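Local coordinates for putative sugar ABC transporter, substrate-binding protein (Clostridium phytofermentans, PDB 4WZZ) that binds L-rhamnose in its pocket and probably hands the sugar to an ABC transporter as its substrate-binding component, at residues 112-126 with 136-150. Residues are numbered along the deposited sequence; the frame is centred on the assembly and turned at random.
With RAM (alpha-L-rhamnopyranose), chain B.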
loop_
_atom_site.group_PDB
_atom_site.type_symbol
_atom_site.label_atom_id
_atom_site.label_comp_id
_atom_site.label_asym_id
_atom_site.label_seq_id
_atom_site.Cartn_x
_atom_site.Cartn_y
_atom_site.Cartn_z
ATOM N N VAL A 112 12.070 22.064 3.383
ATOM C CA VAL A 112 12.581 20.727 3.671
ATOM C C VAL A 112 13.601 20.297 2.620
ATOM O O VAL A 112 13.652 20.854 1.536
ATOM C CB VAL A 112 11.459 19.679 3.732
ATOM C CG1 VAL A 112 10.391 20.099 4.748
ATOM C CG2 VAL A 112 10.840 19.420 2.338
ATOM N N ASP A 113 14.393 19.289 2.963
ATOM C CA ASP A 113 15.446 18.783 2.091
ATOM C C ASP A 113 14.987 17.606 1.238
ATOM O O ASP A 113 15.557 17.335 0.166
ATOM C CB ASP A 113 16.651 18.375 2.949
ATOM C CG ASP A 113 17.207 19.535 3.754
ATOM O OD1 ASP A 113 17.765 20.457 3.122
ATOM O OD2 ASP A 113 17.110 19.529 5.001
ATOM N N CYS A 114 13.964 16.904 1.716
ATOM C CA CYS A 114 13.502 15.687 1.067
ATOM C C CYS A 114 12.011 15.536 1.295
ATOM O O CYS A 114 11.508 15.883 2.361
ATOM C CB CYS A 114 14.260 14.499 1.644
ATOM S SG CYS A 114 13.795 12.906 0.951
ATOM N N ILE A 115 11.312 15.074 0.266
ATOM C CA ILE A 115 9.899 14.711 0.365
ATOM C C ILE A 115 9.745 13.245 -0.020
ATOM O O ILE A 115 10.242 12.813 -1.060
ATOM C CB ILE A 115 9.032 15.596 -0.565
ATOM C CG1 ILE A 115 9.004 17.027 -0.037
ATOM C CG2 ILE A 115 7.593 15.048 -0.698
ATOM C CD1 ILE A 115 8.297 17.982 -0.948
ATOM N N ALA A 116 9.078 12.481 0.841
ATOM C CA ALA A 116 8.725 11.101 0.546
ATOM C C ALA A 116 7.215 11.075 0.461
ATOM O O ALA A 116 6.549 11.459 1.409
ATOM C CB ALA A 116 9.211 10.169 1.661
ATOM N N ILE A 117 6.676 10.636 -0.671
ATOM C CA ILE A 117 5.242 10.734 -0.877
ATOM C C ILE A 117 4.582 9.440 -1.365
ATOM O O ILE A 117 5.106 8.740 -2.223
ATOM C CB ILE A 117 4.921 11.899 -1.802
ATOM C CG1 ILE A 117 3.407 12.074 -1.932
ATOM C CG2 ILE A 117 5.618 11.743 -3.160
ATOM C CD1 ILE A 117 2.991 13.491 -2.299
ATOM N N ALA A 118 3.426 9.148 -0.770
ATOM C CA ALA A 118 2.564 8.041 -1.171
ATOM C C ALA A 118 1.428 8.641 -1.977
ATOM O O ALA A 118 0.517 9.269 -1.422
ATOM C CB ALA A 118 2.025 7.317 0.042
ATOM N N ALA A 119 1.510 8.482 -3.297
ATOM C CA ALA A 119 0.699 9.263 -4.218
ATOM C C ALA A 119 -0.759 8.886 -4.264
ATOM O O ALA A 119 -1.105 7.707 -4.355
ATOM C CB ALA A 119 1.283 9.158 -5.647
ATOM N N ASN A 120 -1.614 9.901 -4.238
ATOM C CA ASN A 120 -3.055 9.703 -4.420
ATOM C C ASN A 120 -3.462 9.745 -5.882
ATOM O O ASN A 120 -4.608 9.443 -6.234
ATOM C CB ASN A 120 -3.839 10.748 -3.643
ATOM C CG ASN A 120 -3.783 10.515 -2.148
ATOM O OD1 ASN A 120 -3.641 9.381 -1.694
ATOM N ND2 ASN A 120 -3.893 11.581 -1.377
ATOM N N ASP A 121 -2.518 10.113 -6.737
ATOM C CA ASP A 121 -2.742 10.153 -8.183
ATOM C C ASP A 121 -1.366 10.074 -8.816
ATOM O O ASP A 121 -0.395 10.648 -8.296
ATOM C CB ASP A 121 -3.454 11.442 -8.582
ATOM C CG ASP A 121 -3.842 11.482 -10.074
ATOM O OD1 ASP A 121 -2.954 11.685 -10.936
ATOM O OD2 ASP A 121 -5.044 11.336 -10.370
ATOM N N THR A 122 -1.273 9.358 -9.929
ATOM C CA THR A 122 0.017 9.037 -10.486
ATOM C C THR A 122 0.644 10.266 -11.152
ATOM O O THR A 122 1.870 10.430 -11.145
ATOM C CB THR A 122 -0.128 7.906 -11.512
ATOM O OG1 THR A 122 -1.091 6.957 -11.020
ATOM C CG2 THR A 122 1.198 7.225 -11.729
ATOM N N ASP A 123 -0.209 11.132 -11.695
ATOM C CA ASP A 123 0.239 12.231 -12.554
ATOM C C ASP A 123 -0.041 13.654 -12.037
ATOM O O ASP A 123 0.680 14.601 -12.367
ATOM C CB ASP A 123 -0.420 12.088 -13.922
ATOM C CG ASP A 123 0.057 10.856 -14.679
ATOM O OD1 ASP A 123 1.238 10.478 -14.556
ATOM O OD2 ASP A 123 -0.760 10.260 -15.404
ATOM N N ALA A 124 -1.100 13.806 -11.256
ATOM C CA ALA A 124 -1.577 15.123 -10.835
ATOM C C ALA A 124 -0.594 15.850 -9.930
ATOM O O ALA A 124 -0.623 17.078 -9.834
ATOM C CB ALA A 124 -2.934 14.989 -10.150
ATOM N N LEU A 125 0.287 15.103 -9.276
ATOM C CA LEU A 125 1.240 15.709 -8.351
ATOM C C LEU A 125 2.489 16.236 -9.053
ATOM O O LEU A 125 3.361 16.831 -8.413
ATOM C CB LEU A 125 1.653 14.683 -7.296
ATOM C CG LEU A 125 0.522 13.923 -6.610
ATOM C CD1 LEU A 125 1.135 12.926 -5.651
ATOM C CD2 LEU A 125 -0.403 14.889 -5.881
ATOM N N GLU A 126 2.582 16.016 -10.364
ATOM C CA GLU A 126 3.839 16.230 -11.060
ATOM C C GLU A 126 4.262 17.706 -11.027
ATOM O O GLU A 126 5.435 18.002 -10.811
ATOM C CB GLU A 126 3.801 15.698 -12.501
ATOM C CG GLU A 126 5.092 16.017 -13.275
ATOM C CD GLU A 126 5.253 15.253 -14.582
ATOM O OE1 GLU A 126 4.426 14.370 -14.908
ATOM O OE2 GLU A 126 6.241 15.548 -15.283
ATOM N N GLY A 136 15.538 22.255 -5.284
ATOM C CA GLY A 136 16.612 21.426 -4.763
ATOM C C GLY A 136 16.159 20.345 -3.796
ATOM O O GLY A 136 16.972 19.749 -3.095
ATOM N N ILE A 137 14.866 20.065 -3.759
ATOM C CA ILE A 137 14.350 19.029 -2.868
ATOM C C ILE A 137 14.353 17.627 -3.501
ATOM O O ILE A 137 13.833 17.417 -4.592
ATOM C CB ILE A 137 12.930 19.371 -2.413
ATOM C CG1 ILE A 137 12.937 20.744 -1.737
ATOM C CG2 ILE A 137 12.385 18.268 -1.480
ATOM C CD1 ILE A 137 11.568 21.290 -1.342
ATOM N N HIS A 138 14.963 16.678 -2.803
ATOM C CA HIS A 138 14.943 15.288 -3.235
ATOM C C HIS A 138 13.534 14.748 -3.097
ATOM O O HIS A 138 12.954 14.819 -2.022
ATOM C CB HIS A 138 15.875 14.445 -2.367
ATOM C CG HIS A 138 17.319 14.827 -2.492
ATOM N ND1 HIS A 138 18.157 14.257 -3.421
ATOM C CD2 HIS A 138 18.069 15.709 -1.794
ATOM C CE1 HIS A 138 19.361 14.793 -3.312
ATOM N NE2 HIS A 138 19.337 15.673 -2.327
ATOM N N VAL A 139 12.992 14.193 -4.176
ATOM C CA VAL A 139 11.673 13.563 -4.083
ATOM C C VAL A 139 11.777 12.045 -4.206
ATOM O O VAL A 139 12.343 11.529 -5.170
ATOM C CB VAL A 139 10.705 14.096 -5.144
ATOM C CG1 VAL A 139 9.345 13.382 -5.012
ATOM C CG2 VAL A 139 10.533 15.595 -5.008
ATOM N N LEU A 140 11.218 11.354 -3.222
ATOM C CA LEU A 140 11.151 9.896 -3.185
ATOM C C LEU A 140 9.669 9.538 -3.049
ATOM O O LEU A 140 8.888 10.322 -2.521
ATOM C CB LEU A 140 11.939 9.392 -1.967
ATOM C CG LEU A 140 11.892 7.925 -1.583
ATOM C CD1 LEU A 140 13.213 7.493 -1.002
ATOM C CD2 LEU A 140 10.754 7.672 -0.588
ATOM N N SER A 141 9.276 8.378 -3.553
ATOM C CA SER A 141 7.896 7.954 -3.405
ATOM C C SER A 141 7.901 6.611 -2.689
ATOM O O SER A 141 8.865 5.857 -2.810
ATOM C CB SER A 141 7.259 7.882 -4.795
ATOM O OG SER A 141 5.919 7.477 -4.757
ATOM N N LEU A 142 6.839 6.333 -1.922
ATOM C CA LEU A 142 6.661 5.049 -1.251
ATOM C C LEU A 142 5.184 4.673 -1.260
ATOM O O LEU A 142 4.320 5.547 -1.364
ATOM C CB LEU A 142 7.182 5.042 0.197
ATOM C CG LEU A 142 6.325 5.693 1.290
ATOM C CD1 LEU A 142 6.880 5.399 2.676
ATOM C CD2 LEU A 142 6.225 7.193 1.076
ATOM N N ASP A 143 4.920 3.372 -1.133
ATOM C CA ASP A 143 3.562 2.823 -0.922
ATOM C C ASP A 143 2.720 2.905 -2.187
ATOM O O ASP A 143 2.169 1.897 -2.652
ATOM C CB ASP A 143 2.869 3.537 0.244
ATOM C CG ASP A 143 1.491 2.990 0.542
ATOM O OD1 ASP A 143 1.331 1.756 0.613
ATOM O OD2 ASP A 143 0.585 3.820 0.723
ATOM N N SER A 144 2.604 4.107 -2.729
ATOM C CA SER A 144 1.842 4.350 -3.948
ATOM C C SER A 144 2.643 5.331 -4.807
ATOM O O SER A 144 2.968 6.440 -4.375
ATOM C CB SER A 144 0.459 4.909 -3.588
ATOM O OG SER A 144 -0.319 5.189 -4.744
ATOM N N ALA A 145 2.984 4.906 -6.014
ATOM C CA ALA A 145 3.988 5.628 -6.801
ATOM C C ALA A 145 3.454 6.898 -7.465
ATOM O O ALA A 145 2.360 6.906 -8.041
ATOM C CB ALA A 145 4.579 4.698 -7.867
ATOM N N THR A 146 4.258 7.960 -7.414
ATOM C CA THR A 146 4.107 9.057 -8.350
ATOM C C THR A 146 4.687 8.545 -9.653
ATOM O O THR A 146 5.368 7.521 -9.673
ATOM C CB THR A 146 4.947 10.280 -7.982
ATOM O OG1 THR A 146 6.328 9.894 -7.933
ATOM C CG2 THR A 146 4.524 10.831 -6.639
ATOM N N ASN A 147 4.459 9.261 -10.737
ATOM C CA ASN A 147 5.029 8.802 -11.997
ATOM C C ASN A 147 6.567 8.897 -12.013
ATOM O O ASN A 147 7.167 9.392 -11.070
ATOM C CB ASN A 147 4.365 9.486 -13.191
ATOM C CG ASN A 147 4.670 10.960 -13.300
ATOM O OD1 ASN A 147 5.743 11.436 -12.923
ATOM N ND2 ASN A 147 3.707 11.694 -13.830
ATOM N N ALA A 148 7.206 8.391 -13.067
ATOM C CA ALA A 148 8.673 8.297 -13.096
ATOM C C ALA A 148 9.362 9.658 -13.179
ATOM O O ALA A 148 10.508 9.805 -12.747
ATOM C CB ALA A 148 9.121 7.442 -14.258
ATOM N N ASN A 149 8.661 10.633 -13.742
ATOM C CA ASN A 149 9.184 11.991 -13.899
ATOM C C ASN A 149 9.065 12.825 -12.634
ATOM O O ASN A 149 9.583 13.947 -12.573
ATOM C CB ASN A 149 8.435 12.716 -15.011
ATOM C CG ASN A 149 8.839 12.239 -16.387
ATOM O OD1 ASN A 149 9.903 11.642 -16.560
ATOM N ND2 ASN A 149 7.989 12.497 -17.376
ATOM N N SER A 150 8.373 12.286 -11.638
ATOM C CA SER A 150 8.052 13.019 -10.423
ATOM C C SER A 150 8.852 12.544 -9.212
ATOM O O SER A 150 8.552 12.940 -8.087
ATOM C CB SER A 150 6.547 12.870 -10.130
ATOM O OG SER A 150 5.766 13.478 -11.150
HETATM C C1 RAM B . -4.404 1.364 2.473
HETATM C C2 RAM B . -3.698 2.379 1.582
HETATM C C3 RAM B . -2.268 1.960 1.240
HETATM C C4 RAM B . -2.216 0.508 0.776
HETATM C C5 RAM B . -2.930 -0.398 1.778
HETATM C C6 RAM B . -2.988 -1.838 1.295
HETATM O O1 RAM B . -3.851 1.421 3.741
HETATM O O2 RAM B . -4.482 2.489 0.435
HETATM O O3 RAM B . -1.792 2.871 0.252
HETATM O O4 RAM B . -0.868 0.104 0.623
HETATM O O5 RAM B . -4.245 0.038 1.998
HETATM O O HOH W 1 17.635 19.002 -0.572
HETATM O O HOH W 2 3.007 12.482 -10.116
HETATM O O HOH W 3 4.988 12.838 -16.889
#
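Asn147 reaches two carboxylates of residues 112-126 through a single amide nitrogen. Its ND2 gives an almost straight bond to Asp123 OD1 (2.8 Å, 177°), which lies in the amide plane and is met on its anti side. The second bond, to Glu126 OE1 at 3.0 Å, arrives from above that carboxylate, whose plane stands nearly perpendicular to the amide. With CG placed between the backbone N and the carbonyl carbon (chi1 68°), Asn147 turns its amide toward both acids while its own N bonds Thr122 O. Ser150 OG steadies the other end of the amide, donating to Asn147 OD1 (2.7 Å).

Two serines bind backbone carbonyls across the contact. Ser141 OG donates to Ile117 O (2.9 Å) from almost straight ahead of that carbonyl, an oxygen that Leu142 N also grips from above the carbonyl plane; Ser144 OG donates to Ala119 O in its plane at 2.7 Å. Alongside, Thr146 turns CG2 against Ile117 CG2 (3.8 Å), the two side chains crossing at about a right angle. On the other face of the sheet, Ala116 CB meets the CD2 branch of Leu140.

Strands 114-117 and 138-142 run parallel, joined by helix 126-134 into a beta-alpha-beta unit of this periplasmic-binding-protein fold. Just past the end of the second, Asp143 reaches the rhamnose, whose O3 and O4 both donate to its carboxylate; Tyr68 and Gln157 bond its OD1 as well. Strand 56-60 pairs with the far edge of 114-117, while helix 97-110 packs on Ile115 and Ile117 and the connecting helix on Ile115, Ile137 and Thr146.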